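TqaA (PDB 5DLK) is a fungal nonribosomal peptide synthetase, represented here by its C-terminal condensation-like (CT) domain, which probably macrocyclises the finished peptide. Local coordinates at residues F269-P275 / H429-V435. Residues are numbered along the deposited sequence; the frame is centred on the assembly and turned at random.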
ATOM      1  N   PHE A 269      12.803  -2.587 -14.548  1.00 22.21           N
ATOM      2  CA  PHE A 269      12.000  -3.813 -14.645  1.00 22.37           C
ATOM      3  C   PHE A 269      12.799  -4.948 -15.248  1.00 26.58           C
ATOM      4  O   PHE A 269      13.593  -4.733 -16.161  1.00 22.68           O
ATOM      5  CB  PHE A 269      10.746  -3.576 -15.512  1.00 24.16           C
ATOM      6  CG  PHE A 269       9.904  -2.410 -15.074  1.00 27.20           C
ATOM      7  CD1 PHE A 269       8.943  -2.567 -14.091  1.00 26.27           C
ATOM      8  CD2 PHE A 269      10.054  -1.158 -15.658  1.00 31.29           C
ATOM      9  CE1 PHE A 269       8.151  -1.493 -13.682  1.00 27.19           C
ATOM     10  CE2 PHE A 269       9.268  -0.086 -15.252  1.00 27.52           C
ATOM     11  CZ  PHE A 269       8.315  -0.261 -14.263  1.00 28.41           C
ATOM     12  N   LYS A 270      12.562  -6.162 -14.764  1.00 19.55           N
ATOM     13  CA  LYS A 270      13.137  -7.364 -15.371  1.00 20.74           C
ATOM     14  C   LYS A 270      12.111  -8.487 -15.295  1.00 22.41           C
ATOM     15  O   LYS A 270      11.663  -8.861 -14.212  1.00 21.91           O
ATOM     16  CB  LYS A 270      14.443  -7.768 -14.677  1.00 21.25           C
ATOM     17  CG  LYS A 270      15.141  -9.018 -15.249  1.00 27.04           C
ATOM     18  CD  LYS A 270      15.385  -8.870 -16.741  1.00 29.41           C
ATOM     19  CE  LYS A 270      16.626  -9.635 -17.205  1.00 39.44           C
ATOM     20  NZ  LYS A 270      16.410 -11.088 -17.248  1.00 43.36           N
ATOM     21  N   GLY A 271      11.719  -9.027 -16.444  1.00 20.12           N
ATOM     22  CA  GLY A 271      10.783 -10.140 -16.434  1.00 20.78           C
ATOM     23  C   GLY A 271      11.468 -11.483 -16.594  1.00 21.28           C
ATOM     24  O   GLY A 271      12.429 -11.616 -17.361  1.00 20.41           O
ATOM     25  N   ILE A 272      10.979 -12.483 -15.869  1.00 16.91           N
ATOM     26  CA  ILE A 272      11.480 -13.848 -16.002  1.00 18.61           C
ATOM     27  C   ILE A 272      10.335 -14.809 -16.194  1.00 16.75           C
ATOM     28  O   ILE A 272       9.199 -14.469 -15.909  1.00 18.47           O
ATOM     29  CB  ILE A 272      12.299 -14.303 -14.769  1.00 20.40           C
ATOM     30  CG1 ILE A 272      11.455 -14.200 -13.493  1.00 18.26           C
ATOM     31  CG2 ILE A 272      13.537 -13.463 -14.631  1.00 20.91           C
ATOM     32  CD1 ILE A 272      12.171 -14.810 -12.258  1.00 20.83           C
ATOM     33  N   VAL A 273      10.645 -16.004 -16.704  1.00 17.61           N
ATOM     34  CA  VAL A 273       9.681 -17.086 -16.770  1.00 16.92           C
ATOM     35  C   VAL A 273       9.084 -17.299 -15.381  1.00 20.69           C
ATOM     36  O   VAL A 273       9.842 -17.311 -14.415  1.00 22.54           O
ATOM     37  CB  VAL A 273      10.340 -18.374 -17.246  1.00 22.42           C
ATOM     38  CG1 VAL A 273       9.335 -19.517 -17.233  1.00 24.62           C
ATOM     39  CG2 VAL A 273      10.952 -18.150 -18.636  1.00 21.86           C
ATOM     40  N   PRO A 274       7.745 -17.426 -15.276  1.00 22.25           N
ATOM     41  CA  PRO A 274       7.122 -17.601 -13.954  1.00 20.58           C
ATOM     42  C   PRO A 274       7.724 -18.806 -13.254  1.00 27.04           C
ATOM     43  O   PRO A 274       7.732 -19.911 -13.811  1.00 23.41           O
ATOM     44  CB  PRO A 274       5.648 -17.813 -14.281  1.00 25.31           C
ATOM     45  CG  PRO A 274       5.448 -16.980 -15.531  1.00 24.01           C
ATOM     46  CD  PRO A 274       6.732 -17.213 -16.329  1.00 25.30           C
ATOM     47  N   PRO A 275       8.290 -18.585 -12.062  1.00 22.97           N
ATOM     48  CA  PRO A 275       9.006 -19.677 -11.403  1.00 23.87           C
ATOM     49  C   PRO A 275       8.098 -20.835 -11.040  1.00 22.68           C
ATOM     50  O   PRO A 275       6.923 -20.648 -10.724  1.00 23.53           O
ATOM     51  CB  PRO A 275       9.572 -19.020 -10.140  1.00 26.83           C
ATOM     52  CG  PRO A 275       9.606 -17.567 -10.444  1.00 22.64           C
ATOM     53  CD  PRO A 275       8.460 -17.300 -11.364  1.00 20.28           C
ATOM     54  N   HIS A 429       2.555 -12.104 -13.039  1.00 30.39           N
ATOM     55  CA  HIS A 429       1.675 -12.196 -14.202  1.00 30.17           C
ATOM     56  C   HIS A 429       1.658 -13.606 -14.777  1.00 32.82           C
ATOM     57  O   HIS A 429       2.482 -14.451 -14.421  1.00 33.97           O
ATOM     58  CB  HIS A 429       2.105 -11.205 -15.275  1.00 29.09           C
ATOM     59  CG  HIS A 429       2.021  -9.780 -14.834  1.00 37.68           C
ATOM     60  ND1 HIS A 429       0.831  -9.081 -14.801  1.00 39.70           N
ATOM     61  CD2 HIS A 429       2.969  -8.932 -14.376  1.00 32.41           C
ATOM     62  CE1 HIS A 429       1.055  -7.856 -14.358  1.00 37.36           C
ATOM     63  NE2 HIS A 429       2.345  -7.742 -14.088  1.00 35.96           N
ATOM     64  N   ALA A 430       0.720 -13.850 -15.681  1.00 35.06           N
ATOM     65  CA  ALA A 430       0.564 -15.174 -16.268  1.00 35.39           C
ATOM     66  C   ALA A 430       1.756 -15.544 -17.151  1.00 31.21           C
ATOM     67  O   ALA A 430       2.169 -16.702 -17.175  1.00 36.74           O
ATOM     68  CB  ALA A 430      -0.738 -15.252 -17.064  1.00 40.24           C
ATOM     69  N   ASP A 431       2.316 -14.567 -17.861  1.00 30.62           N
ATOM     70  CA  ASP A 431       3.404 -14.857 -18.797  1.00 35.49           C
ATOM     71  C   ASP A 431       4.789 -14.474 -18.268  1.00 34.00           C
ATOM     72  O   ASP A 431       5.794 -14.764 -18.904  1.00 26.87           O
ATOM     73  CB  ASP A 431       3.165 -14.146 -20.129  1.00 36.81           C
ATOM     74  CG  ASP A 431       3.460 -12.655 -20.055  1.00 42.49           C
ATOM     75  OD1 ASP A 431       3.088 -12.023 -19.044  1.00 41.85           O
ATOM     76  OD2 ASP A 431       4.074 -12.116 -21.005  1.00 50.67           O
ATOM     77  N   ARG A 432       4.845 -13.806 -17.118  1.00 30.45           N
ATOM     78  CA  ARG A 432       6.133 -13.423 -16.546  1.00 22.45           C
ATOM     79  C   ARG A 432       5.984 -13.107 -15.055  1.00 22.27           C
ATOM     80  O   ARG A 432       4.910 -12.687 -14.606  1.00 22.33           O
ATOM     81  CB  ARG A 432       6.708 -12.207 -17.273  1.00 25.97           C
ATOM     82  CG  ARG A 432       5.940 -10.907 -16.971  1.00 26.82           C
ATOM     83  CD  ARG A 432       6.217  -9.812 -17.973  1.00 36.92           C
ATOM     84  NE  ARG A 432       5.618  -8.539 -17.565  1.00 38.63           N
ATOM     85  CZ  ARG A 432       4.320  -8.251 -17.656  1.00 40.26           C
ATOM     86  NH1 ARG A 432       3.468  -9.152 -18.138  1.00 43.00           N
ATOM     87  NH2 ARG A 432       3.871  -7.062 -17.264  1.00 40.27           N
ATOM     88  N   LEU A 433       7.046 -13.350 -14.291  1.00 21.39           N
ATOM     89  CA  LEU A 433       7.178 -12.715 -12.975  1.00 19.44           C
ATOM     90  C   LEU A 433       8.015 -11.480 -13.218  1.00 19.25           C
ATOM     91  O   LEU A 433       9.127 -11.566 -13.733  1.00 19.30           O
ATOM     92  CB  LEU A 433       7.836 -13.645 -11.942  1.00 18.75           C
ATOM     93  CG  LEU A 433       8.081 -13.005 -10.561  1.00 20.56           C
ATOM     94  CD1 LEU A 433       6.789 -12.898  -9.780  1.00 22.40           C
ATOM     95  CD2 LEU A 433       9.121 -13.780  -9.752  1.00 20.30           C
ATOM     96  N   GLU A 434       7.474 -10.313 -12.894  1.00 19.01           N
ATOM     97  CA  GLU A 434       8.205  -9.080 -13.148  1.00 16.73           C
ATOM     98  C   GLU A 434       8.853  -8.554 -11.878  1.00 17.23           C
ATOM     99  O   GLU A 434       8.162  -8.275 -10.904  1.00 19.81           O
ATOM    100  CB  GLU A 434       7.274  -8.030 -13.739  1.00 20.82           C
ATOM    101  CG  GLU A 434       8.011  -6.845 -14.292  1.00 25.99           C
ATOM    102  CD  GLU A 434       7.092  -5.950 -15.093  1.00 28.57           C
ATOM    103  OE1 GLU A 434       6.934  -6.197 -16.308  1.00 34.45           O
ATOM    104  OE2 GLU A 434       6.512  -5.033 -14.491  1.00 29.37           O
ATOM    105  N   VAL A 435      10.177  -8.463 -11.885  1.00 18.02           N
ATOM    106  CA  VAL A 435      10.916  -7.885 -10.779  1.00 19.08           C
ATOM    107  C   VAL A 435      11.062  -6.394 -11.069  1.00 20.76           C
ATOM    108  O   VAL A 435      11.560  -6.002 -12.126  1.00 24.08           O
ATOM    109  CB  VAL A 435      12.296  -8.577 -10.598  1.00 20.81           C
ATOM    110  CG1 VAL A 435      13.131  -7.899  -9.515  1.00 19.41           C
ATOM    111  CG2 VAL A 435      12.116 -10.085 -10.329  1.00 20.57           C
TER
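An antiparallel strand pair at one side of a six-stranded mixed sheet joins K270 and I272 to V435 and L433, within the condensation-domain fold. Strand 265-272 is one of the two outermost strands of the sheet within this chain, and 433-440 is its neighbour. K270 N donates a hydrogen bond to V435 O (2.8 Å), and V435 N donates one to K270 O. I272 and L433 form the second hydrogen-bonded pair, with I272 N to L433 O at 3.0 Å. G271 faces E434 between them as the non-hydrogen-bonded pair. After I272 the strand ends, and V273 leads into P274 and P275. P274 CG lies 3.6 Å from R432 N, against the turn that joins strand 422-428 to 433-440. P275 crosses L433 at about a right angle, its CD 3.8 Å from L433 CB. I272 lies alongside L433, and its side chain also reaches helix 446-465. P275 touches helix 283-299 as well.

K270, I272, L433 and V435 point to one face of the sheet. On the face of E434, charged groups lie beside the ring of F269. E434 has CG anti to its own N (chi1 -168°), and the chain runs on extended to that ring. There E434 OE2 lies 3.5 Å from F269 CD1, with ring and carboxylate planes 59° apart. This is a contact, not a hydrogen bond; OE2 is hydrogen-bonded by Q436 NE2. E434 OE1 takes R432 NE at 3.0 Å, in the guanidinium plane but from above the carboxylate plane. R432 NH1 reaches D431 OD1 on its syn lone pair, and H429 CD2 sits over the rim of one guanidinium face. A leucine in place of E434 would probably leave R432 with D431 alone of its two acidic partners and its guanidinium freer to turn. Backbone bonds and apolar packing thus tie the edge strand to the sheet, while the salt-bridge network probably limits rotation of R432 beside the turn.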